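PDB 5HQA: alpha-glucosidase from Pseudoalteromonas sp. K8, which hydrolyses alpha-glucosides as a calcium-binding member of glycoside hydrolase family 97, whose activity is probably raised by chloride. Local coordinates for residues Q68-V76 with P551-A559; V3-I14 with F101-G109. All blocks are in the same frame, centred on the assembly; numbering follows the deposited sequence. Where two conformers were deposited one is given.

Contact 1. Residues Q68-V76 with P551-A559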
loop_
_atom_site.group_PDB
_atom_site.type_symbol
_atom_site.label_atom_id
_atom_site.label_comp_id
_atom_site.label_asym_id
_atom_site.label_seq_id
_atom_site.Cartn_x
_atom_site.Cartn_y
_atom_site.Cartn_z
ATOM N N GLN A 68 12.719 7.163 10.705
ATOM C CA GLN A 68 11.378 6.600 10.847
ATOM C C GLN A 68 11.246 5.859 12.173
ATOM O O GLN A 68 12.195 5.211 12.620
ATOM C CB GLN A 68 11.072 5.625 9.721
ATOM C CG GLN A 68 11.255 6.177 8.332
ATOM C CD GLN A 68 10.313 5.500 7.370
ATOM O OE1 GLN A 68 9.121 5.801 7.357
ATOM N NE2 GLN A 68 10.831 4.561 6.579
ATOM N N PRO A 69 10.078 5.917 12.816
ATOM C CA PRO A 69 9.877 5.063 14.000
ATOM C C PRO A 69 9.868 3.587 13.650
ATOM O O PRO A 69 10.337 2.760 14.436
ATOM C CB PRO A 69 8.517 5.530 14.541
ATOM C CG PRO A 69 7.799 6.067 13.329
ATOM C CD PRO A 69 8.881 6.712 12.483
ATOM N N TRP A 70 9.330 3.245 12.485
ATOM C CA TRP A 70 9.333 1.908 11.916
ATOM C C TRP A 70 9.253 2.105 10.414
ATOM O O TRP A 70 8.836 3.165 9.942
ATOM C CB TRP A 70 8.148 1.063 12.401
ATOM C CG TRP A 70 6.822 1.749 12.187
ATOM C CD1 TRP A 70 6.145 2.518 13.093
ATOM C CD2 TRP A 70 6.025 1.742 10.995
ATOM N NE1 TRP A 70 4.971 2.983 12.541
ATOM C CE2 TRP A 70 4.875 2.522 11.254
ATOM C CE3 TRP A 70 6.163 1.146 9.737
ATOM C CZ2 TRP A 70 3.872 2.722 10.300
ATOM C CZ3 TRP A 70 5.169 1.346 8.794
ATOM C CH2 TRP A 70 4.035 2.123 9.081
ATOM N N GLY A 71 9.641 1.097 9.655
ATOM C CA GLY A 71 9.567 1.247 8.219
ATOM C C GLY A 71 10.436 0.245 7.487
ATOM O O GLY A 71 10.946 -0.719 8.064
ATOM N N GLU A 72 10.566 0.500 6.186
ATOM C CA GLU A 72 11.416 -0.269 5.293
ATOM C C GLU A 72 12.863 0.205 5.334
ATOM O O GLU A 72 13.752 -0.484 4.822
ATOM C CB GLU A 72 10.856 -0.186 3.866
ATOM C CG GLU A 72 10.919 1.209 3.211
ATOM C CD GLU A 72 9.744 2.139 3.555
ATOM O OE1 GLU A 72 9.533 2.471 4.747
ATOM O OE2 GLU A 72 9.039 2.565 2.608
ATOM N N ARG A 73 13.115 1.362 5.936
ATOM C CA ARG A 73 14.465 1.825 6.205
ATOM C C ARG A 73 14.386 2.779 7.385
ATOM O O ARG A 73 13.359 3.429 7.605
ATOM C CB ARG A 73 15.110 2.501 4.983
ATOM C CG ARG A 73 14.360 3.715 4.449
ATOM C CD ARG A 73 15.013 4.246 3.160
ATOM N NE ARG A 73 15.363 3.155 2.252
ATOM C CZ ARG A 73 14.570 2.689 1.295
ATOM N NH1 ARG A 73 14.974 1.685 0.533
ATOM N NH2 ARG A 73 13.377 3.221 1.094
ATOM N N GLN A 74 15.476 2.840 8.151
ATOM C CA GLN A 74 15.494 3.649 9.361
ATOM C C GLN A 74 15.729 5.124 9.057
ATOM O O GLN A 74 15.054 5.990 9.626
ATOM C CB GLN A 74 16.567 3.120 10.303
ATOM C CG GLN A 74 16.832 4.000 11.498
ATOM C CD GLN A 74 17.665 3.278 12.531
ATOM O OE1 GLN A 74 17.977 2.096 12.371
ATOM N NE2 GLN A 74 18.023 3.977 13.601
ATOM N N THR A 75 16.664 5.430 8.160
ATOM C CA THR A 75 16.998 6.802 7.792
ATOM C C THR A 75 16.516 7.097 6.375
ATOM O O THR A 75 16.818 6.345 5.443
ATOM C CB THR A 75 18.503 7.029 7.888
ATOM O OG1 THR A 75 18.933 6.725 9.218
ATOM C CG2 THR A 75 18.850 8.472 7.572
ATOM N N VAL A 76 15.778 8.194 6.220
ATOM C CA VAL A 76 15.253 8.633 4.932
ATOM C C VAL A 76 15.954 9.929 4.575
ATOM O O VAL A 76 15.907 10.898 5.344
ATOM C CB VAL A 76 13.728 8.831 4.963
ATOM C CG1 VAL A 76 13.233 9.416 3.643
ATOM C CG2 VAL A 76 13.015 7.502 5.286
ATOM N N PRO A 551 12.149 -10.866 10.288
ATOM C CA PRO A 551 11.607 -9.650 10.906
ATOM C C PRO A 551 10.630 -8.954 9.959
ATOM O O PRO A 551 10.424 -9.376 8.816
ATOM C CB PRO A 551 12.856 -8.803 11.163
ATOM C CG PRO A 551 13.835 -9.243 10.122
ATOM C CD PRO A 551 13.544 -10.699 9.846
ATOM N N THR A 552 9.998 -7.886 10.469
ATOM C CA THR A 552 9.073 -7.073 9.687
ATOM C C THR A 552 9.456 -5.595 9.732
ATOM O O THR A 552 8.671 -4.741 9.297
ATOM C CB THR A 552 7.625 -7.233 10.176
ATOM O OG1 THR A 552 7.480 -6.599 11.453
ATOM C CG2 THR A 552 7.245 -8.707 10.309
ATOM N N ASP A 553 10.633 -5.277 10.249
ATOM C CA ASP A 553 11.058 -3.899 10.442
ATOM C C ASP A 553 12.524 -3.828 10.048
ATOM O O ASP A 553 13.328 -4.654 10.490
ATOM C CB ASP A 553 10.841 -3.477 11.899
ATOM C CG ASP A 553 10.973 -1.981 12.103
ATOM O OD1 ASP A 553 11.363 -1.582 13.221
ATOM O OD2 ASP A 553 10.685 -1.210 11.157
ATOM N N TRP A 554 12.872 -2.864 9.205
ATOM C CA TRP A 554 14.120 -2.930 8.470
ATOM C C TRP A 554 14.879 -1.627 8.615
ATOM O O TRP A 554 14.289 -0.546 8.522
ATOM C CB TRP A 554 13.853 -3.202 6.984
ATOM C CG TRP A 554 12.933 -4.369 6.752
ATOM C CD1 TRP A 554 11.589 -4.322 6.481
ATOM C CD2 TRP A 554 13.291 -5.754 6.770
ATOM N NE1 TRP A 554 11.091 -5.597 6.332
ATOM C CE2 TRP A 554 12.116 -6.494 6.506
ATOM C CE3 TRP A 554 14.492 -6.444 6.998
ATOM C CZ2 TRP A 554 12.108 -7.890 6.448
ATOM C CZ3 TRP A 554 14.485 -7.835 6.933
ATOM C CH2 TRP A 554 13.298 -8.540 6.662
ATOM N N GLN A 555 16.190 -1.716 8.848
ATOM C CA GLN A 555 16.959 -0.478 8.822
ATOM C C GLN A 555 17.352 -0.070 7.409
ATOM O O GLN A 555 17.608 1.117 7.177
ATOM C CB GLN A 555 18.202 -0.570 9.710
ATOM C CG GLN A 555 19.077 -1.773 9.509
ATOM C CD GLN A 555 20.355 -1.653 10.324
ATOM O OE1 GLN A 555 21.029 -0.624 10.268
ATOM N NE2 GLN A 555 20.678 -2.683 11.105
ATOM N N GLN A 556 17.382 -1.007 6.461
ATOM C CA GLN A 556 17.629 -0.664 5.063
ATOM C C GLN A 556 16.935 -1.679 4.163
ATOM O O GLN A 556 16.749 -2.836 4.540
ATOM C CB GLN A 556 19.134 -0.602 4.746
ATOM C CG GLN A 556 19.473 0.008 3.372
ATOM C CD GLN A 556 18.786 1.362 3.117
ATOM O OE1 GLN A 556 17.652 1.418 2.632
ATOM N NE2 GLN A 556 19.474 2.455 3.459
ATOM N N SER A 557 16.523 -1.223 2.981
ATOM C CA SER A 557 15.920 -2.075 1.961
ATOM C C SER A 557 16.499 -1.682 0.608
ATOM O O SER A 557 16.763 -0.497 0.364
ATOM C CB SER A 557 14.388 -1.932 1.912
ATOM O OG SER A 557 13.771 -2.418 3.087
ATOM N N ILE A 558 16.704 -2.673 -0.268
ATOM C CA ILE A 558 17.214 -2.439 -1.621
ATOM C C ILE A 558 16.550 -3.426 -2.566
ATOM O O ILE A 558 16.749 -4.640 -2.429
ATOM C CB ILE A 558 18.741 -2.616 -1.735
ATOM C CG1 ILE A 558 19.471 -1.947 -0.572
ATOM C CG2 ILE A 558 19.222 -2.073 -3.083
ATOM C CD1 ILE A 558 20.893 -2.440 -0.380
ATOM N N ALA A 559 15.804 -2.921 -3.544
ATOM C CA ALA A 559 15.393 -3.760 -4.666
ATOM C C ALA A 559 16.606 -3.917 -5.578
ATOM O O ALA A 559 17.056 -2.945 -6.193
ATOM C CB ALA A 559 14.203 -3.151 -5.403
HETATM O O HOH W 1 11.523 0.273 14.891
HETATM O O HOH W 2 18.566 3.614 7.006
HETATM O O HOH W 3 18.475 5.407 3.520
#
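R73 grips Q556 and S557 with one edge of its guanidinium group. NE gives a fairly straight bond to Q556 OE1 (2.9 Å), in the guanidinium plane and on a carbonyl lone pair, with the two flat groups turned 39° apart. From the same edge NH1 reaches S557 O at 2.8 Å, above the plane of that carbonyl. A bend at chi3 (44°) turns the head to meet both. Q556 OE1 also takes the backbone N of S557, so two N-H groups, one from each segment, hold this oxygen and fix the turn of the amide. R73 NH2 forms a salt bridge with D244. Cutting R73 back to an alanine is likely to leave D244 without its mate and Q556 OE1 held by S557 N alone among the strong donors of the two segments.

A second set of bonds uses backbone atoms. S557 OG donates to E72 O (2.6 Å), on a lone pair in the carbonyl plane; R572 bonds the same hydroxyl. G71 N runs straight to D553 OD2 (2.9 Å), W554 N returns to G71 O (3.1 Å), and Q74 N meets Q555 O at 2.9 Å. Waters link P69 O to D553 OD1 and T75 N to Q555 O.

Carbon packing is thin: W554 CB rests 3.5 Å from E72 O, and Q74 OE1, whose amide NE2 bonds Q67, lies 3.8 Å from Q555 CB. Q555 and Q556 face K573 of strand 567-574 in a classic beta bulge. The N-terminal domain's loop between strands 53-67 and 75-89 docks on the C-terminal sheet's outermost strand, 554-563.

Contact 2. Residues V3-I14 with F101-G109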
loop_
_atom_site.group_PDB
_atom_site.type_symbol
_atom_site.label_atom_id
_atom_site.label_comp_id
_atom_site.label_asym_id
_atom_site.label_seq_id
_atom_site.Cartn_x
_atom_site.Cartn_y
_atom_site.Cartn_z
ATOM N N VAL A 3 13.102 24.071 -12.828
ATOM C CA VAL A 3 13.728 23.478 -11.654
ATOM C C VAL A 3 14.247 22.111 -12.074
ATOM O O VAL A 3 13.658 21.450 -12.936
ATOM C CB VAL A 3 12.746 23.382 -10.455
ATOM C CG1 VAL A 3 11.590 22.412 -10.750
ATOM C CG2 VAL A 3 13.482 23.002 -9.159
ATOM N N GLN A 4 15.378 21.704 -11.494
ATOM C CA GLN A 4 16.025 20.447 -11.849
ATOM C C GLN A 4 16.300 19.628 -10.599
ATOM O O GLN A 4 16.441 20.164 -9.497
ATOM C CB GLN A 4 17.349 20.681 -12.592
ATOM C CG GLN A 4 17.270 21.693 -13.716
ATOM C CD GLN A 4 18.619 21.906 -14.391
ATOM O OE1 GLN A 4 19.630 21.331 -13.977
ATOM N NE2 GLN A 4 18.637 22.736 -15.431
ATOM N N SER A 5 16.404 18.313 -10.783
ATOM C CA SER A 5 16.822 17.464 -9.684
ATOM C C SER A 5 18.241 17.838 -9.259
ATOM O O SER A 5 18.971 18.491 -10.010
ATOM C CB SER A 5 16.762 15.990 -10.092
ATOM O OG SER A 5 17.548 15.771 -11.250
ATOM N N PRO A 6 18.652 17.443 -8.052
ATOM C CA PRO A 6 20.040 17.704 -7.644
ATOM C C PRO A 6 21.075 17.211 -8.643
ATOM O O PRO A 6 22.055 17.921 -8.899
ATOM C CB PRO A 6 20.137 16.972 -6.301
ATOM C CG PRO A 6 18.738 17.054 -5.756
ATOM C CD PRO A 6 17.850 16.870 -6.954
ATOM N N ASP A 7 20.880 16.034 -9.242
ATOM C CA ASP A 7 21.863 15.540 -10.200
ATOM C C ASP A 7 21.669 16.104 -11.603
ATOM O O ASP A 7 22.480 15.811 -12.489
ATOM C CB ASP A 7 21.866 14.002 -10.233
ATOM C CG ASP A 7 20.570 13.398 -10.768
ATOM O OD1 ASP A 7 19.699 14.118 -11.298
ATOM O OD2 ASP A 7 20.429 12.156 -10.664
ATOM N N GLY A 8 20.632 16.912 -11.826
ATOM C CA GLY A 8 20.400 17.536 -13.116
ATOM C C GLY A 8 19.668 16.689 -14.139
ATOM O O GLY A 8 19.308 17.212 -15.198
ATOM N N ASN A 9 19.421 15.402 -13.864
ATOM C CA ASN A 9 18.853 14.537 -14.895
ATOM C C ASN A 9 17.370 14.784 -15.132
ATOM O O ASN A 9 16.893 14.584 -16.257
ATOM C CB ASN A 9 19.085 13.073 -14.546
ATOM C CG ASN A 9 20.526 12.667 -14.745
ATOM O OD1 ASN A 9 21.199 13.170 -15.643
ATOM N ND2 ASN A 9 21.015 11.772 -13.897
ATOM N N ILE A 10 16.625 15.207 -14.114
ATOM C CA ILE A 10 15.211 15.543 -14.270
ATOM C C ILE A 10 15.083 17.057 -14.321
ATOM O O ILE A 10 15.581 17.764 -13.432
ATOM C CB ILE A 10 14.358 14.958 -13.132
ATOM C CG1 ILE A 10 14.406 13.425 -13.171
ATOM C CG2 ILE A 10 12.910 15.454 -13.246
ATOM C CD1 ILE A 10 13.709 12.757 -11.999
ATOM N N LYS A 11 14.431 17.558 -15.360
ATOM C CA LYS A 11 14.282 18.995 -15.552
ATOM C C LYS A 11 12.811 19.290 -15.800
ATOM O O LYS A 11 12.206 18.702 -16.701
ATOM C CB LYS A 11 15.144 19.486 -16.718
ATOM C CG LYS A 11 16.650 19.217 -16.548
ATOM C CD LYS A 11 17.465 19.862 -17.677
ATOM C CE LYS A 11 18.952 19.517 -17.574
ATOM N NZ LYS A 11 19.204 18.053 -17.772
ATOM N N ILE A 12 12.238 20.196 -15.011
ATOM C CA ILE A 12 10.836 20.582 -15.143
ATOM C C ILE A 12 10.784 22.024 -15.619
ATOM O O ILE A 12 11.386 22.907 -14.996
ATOM C CB ILE A 12 10.066 20.428 -13.819
ATOM C CG1 ILE A 12 10.201 19.008 -13.264
ATOM C CG2 ILE A 12 8.595 20.798 -14.019
ATOM C CD1 ILE A 12 11.227 18.881 -12.150
ATOM N N ILE A 13 10.062 22.266 -16.711
ATOM C CA ILE A 13 9.852 23.608 -17.242
ATOM C C ILE A 13 8.395 23.968 -17.010
ATOM O O ILE A 13 7.494 23.252 -17.465
ATOM C CB ILE A 13 10.200 23.716 -18.731
ATOM C CG1 ILE A 13 11.678 23.419 -18.964
ATOM C CG2 ILE A 13 9.877 25.117 -19.238
ATOM C CD1 ILE A 13 12.026 23.354 -20.432
ATOM N N ILE A 14 8.166 25.071 -16.301
ATOM C CA ILE A 14 6.830 25.573 -16.009
ATOM C C ILE A 14 6.604 26.806 -16.874
ATOM O O ILE A 14 7.453 27.706 -16.919
ATOM C CB ILE A 14 6.664 25.893 -14.515
ATOM C CG1 ILE A 14 7.008 24.666 -13.660
ATOM C CG2 ILE A 14 5.244 26.331 -14.243
ATOM C CD1 ILE A 14 8.439 24.648 -13.136
ATOM N N PHE A 101 6.833 22.996 -6.860
ATOM C CA PHE A 101 7.459 21.811 -7.449
ATOM C C PHE A 101 8.673 21.414 -6.627
ATOM O O PHE A 101 9.496 22.269 -6.287
ATOM C CB PHE A 101 7.911 22.066 -8.886
ATOM C CG PHE A 101 6.789 22.331 -9.842
ATOM C CD1 PHE A 101 6.325 21.325 -10.683
ATOM C CD2 PHE A 101 6.211 23.583 -9.910
ATOM C CE1 PHE A 101 5.290 21.566 -11.571
ATOM C CE2 PHE A 101 5.183 23.832 -10.804
ATOM C CZ PHE A 101 4.721 22.818 -11.628
ATOM N N LYS A 102 8.801 20.119 -6.336
ATOM C CA LYS A 102 9.992 19.570 -5.698
ATOM C C LYS A 102 10.596 18.544 -6.642
ATOM O O LYS A 102 9.915 17.598 -7.045
ATOM C CB LYS A 102 9.661 18.937 -4.345
ATOM C CG LYS A 102 9.219 19.938 -3.281
ATOM C CD LYS A 102 8.957 19.253 -1.954
ATOM C CE LYS A 102 8.730 20.250 -0.834
ATOM N NZ LYS A 102 8.694 19.555 0.491
ATOM N N ALA A 103 11.861 18.734 -7.006
ATOM C CA ALA A 103 12.535 17.862 -7.963
ATOM C C ALA A 103 13.589 17.055 -7.217
ATOM O O ALA A 103 14.560 17.625 -6.699
ATOM C CB ALA A 103 13.161 18.678 -9.093
ATOM N N PHE A 104 13.385 15.742 -7.153
ATOM C CA PHE A 104 14.323 14.780 -6.586
ATOM C C PHE A 104 15.044 14.051 -7.713
ATOM O O PHE A 104 14.585 14.035 -8.857
ATOM C CB PHE A 104 13.609 13.740 -5.720
ATOM C CG PHE A 104 12.760 14.315 -4.624
ATOM C CD1 PHE A 104 13.206 14.288 -3.305
ATOM C CD2 PHE A 104 11.502 14.837 -4.901
ATOM C CE1 PHE A 104 12.429 14.797 -2.285
ATOM C CE2 PHE A 104 10.712 15.346 -3.887
ATOM C CZ PHE A 104 11.181 15.329 -2.575
ATOM N N ASP A 105 16.163 13.403 -7.375
ATOM C CA ASP A 105 16.812 12.562 -8.377
ATOM C C ASP A 105 15.911 11.421 -8.849
ATOM O O ASP A 105 16.096 10.924 -9.962
ATOM C CB ASP A 105 18.122 11.997 -7.839
ATOM C CG ASP A 105 19.192 13.060 -7.702
ATOM O OD1 ASP A 105 19.024 14.159 -8.283
ATOM O OD2 ASP A 105 20.210 12.796 -7.027
ATOM N N SER A 106 14.932 11.007 -8.046
ATOM C CA SER A 106 14.071 9.888 -8.405
ATOM C C SER A 106 12.686 10.305 -8.889
ATOM O O SER A 106 11.867 9.425 -9.182
ATOM C CB SER A 106 13.927 8.942 -7.211
ATOM O OG SER A 106 13.364 9.623 -6.102
ATOM N N GLY A 107 12.388 11.595 -8.988
ATOM C CA GLY A 107 11.072 11.999 -9.445
ATOM C C GLY A 107 10.717 13.399 -8.984
ATOM O O GLY A 107 11.528 14.110 -8.391
ATOM N N VAL A 108 9.479 13.792 -9.281
ATOM C CA VAL A 108 9.029 15.142 -8.967
ATOM C C VAL A 108 7.667 15.096 -8.292
ATOM O O VAL A 108 6.826 14.238 -8.583
ATOM C CB VAL A 108 8.979 16.054 -10.219
ATOM C CG1 VAL A 108 10.269 15.958 -11.005
ATOM C CG2 VAL A 108 7.793 15.715 -11.092
ATOM N N GLY A 109 7.457 16.031 -7.382
ATOM C CA GLY A 109 6.158 16.235 -6.757
ATOM C C GLY A 109 5.740 17.677 -6.957
ATOM O O GLY A 109 6.580 18.582 -6.946
HETATM O O HOH W 4 18.301 10.920 -11.745
#
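I14 lays its CG1 over one face of the F101 ring, 3.8 Å from the centroid and 26° off the normal, a CH-pi contact shifted toward the rim. The ring gets beneath it because F101 CG stands anti to the carbonyl carbon (chi1 -65°). V3 fills in behind, its CG1 resting 4.1 Å from F101 CB. Beside it, the single methyl of A103 is a small bump pushed against the peptide that joins Q4 to S5, with its CB 3.6 Å from Q4 C.

These are two hairpins of facing sheets, 2-4 with 10-15 and 95-104 with 107-114, packed face to face in the beta-sandwich of the N-terminal domain, which belongs to the galactose mutarotase clan. In one conformer I12 CD1 reaches the A103 methyl; I12 and V108 are each modelled in two positions, so the close fit between them is uncertain in detail.

At the hairpin ends, I10 sends CD1 into the hollow of the F104-G107 type I turn, 3.5 Å from both F104 O and G107 N. The opposite turn, S5-G8, presents P6, whose CD lies 3.2 Å from D105 OD1. That oxygen accepts D7 N (2.8 Å) on its syn side. The carboxylates of D7 and D105 stack nearly parallel, their OD1 atoms 3.1 Å apart, which may favour a proton on one of them. D7 OD1 is gripped by S5 OG and, in an Asx turn, by N9 N, from opposite faces; a water joins D7 OD2 to D105 O.

The two contacts share the sheet in which strands 75-89 and 95-104 are neighbours: residues 68-76 lead into the first, and residues 101-104 end the second. Their centres are 25 Å apart, and they do not touch. Contact 1 sits nearer the middle of the chain, where two domains distant in sequence meet; it is stitched mostly by polar groups and backbone atoms, with R73 and E72 paired, in addition, to charged residues outside (D244 and R445). Contact 2 lies farther out and stays within the N-terminal domain, joining its two sheets through a buried apolar core that gives way to polar, more exposed residues at the turns.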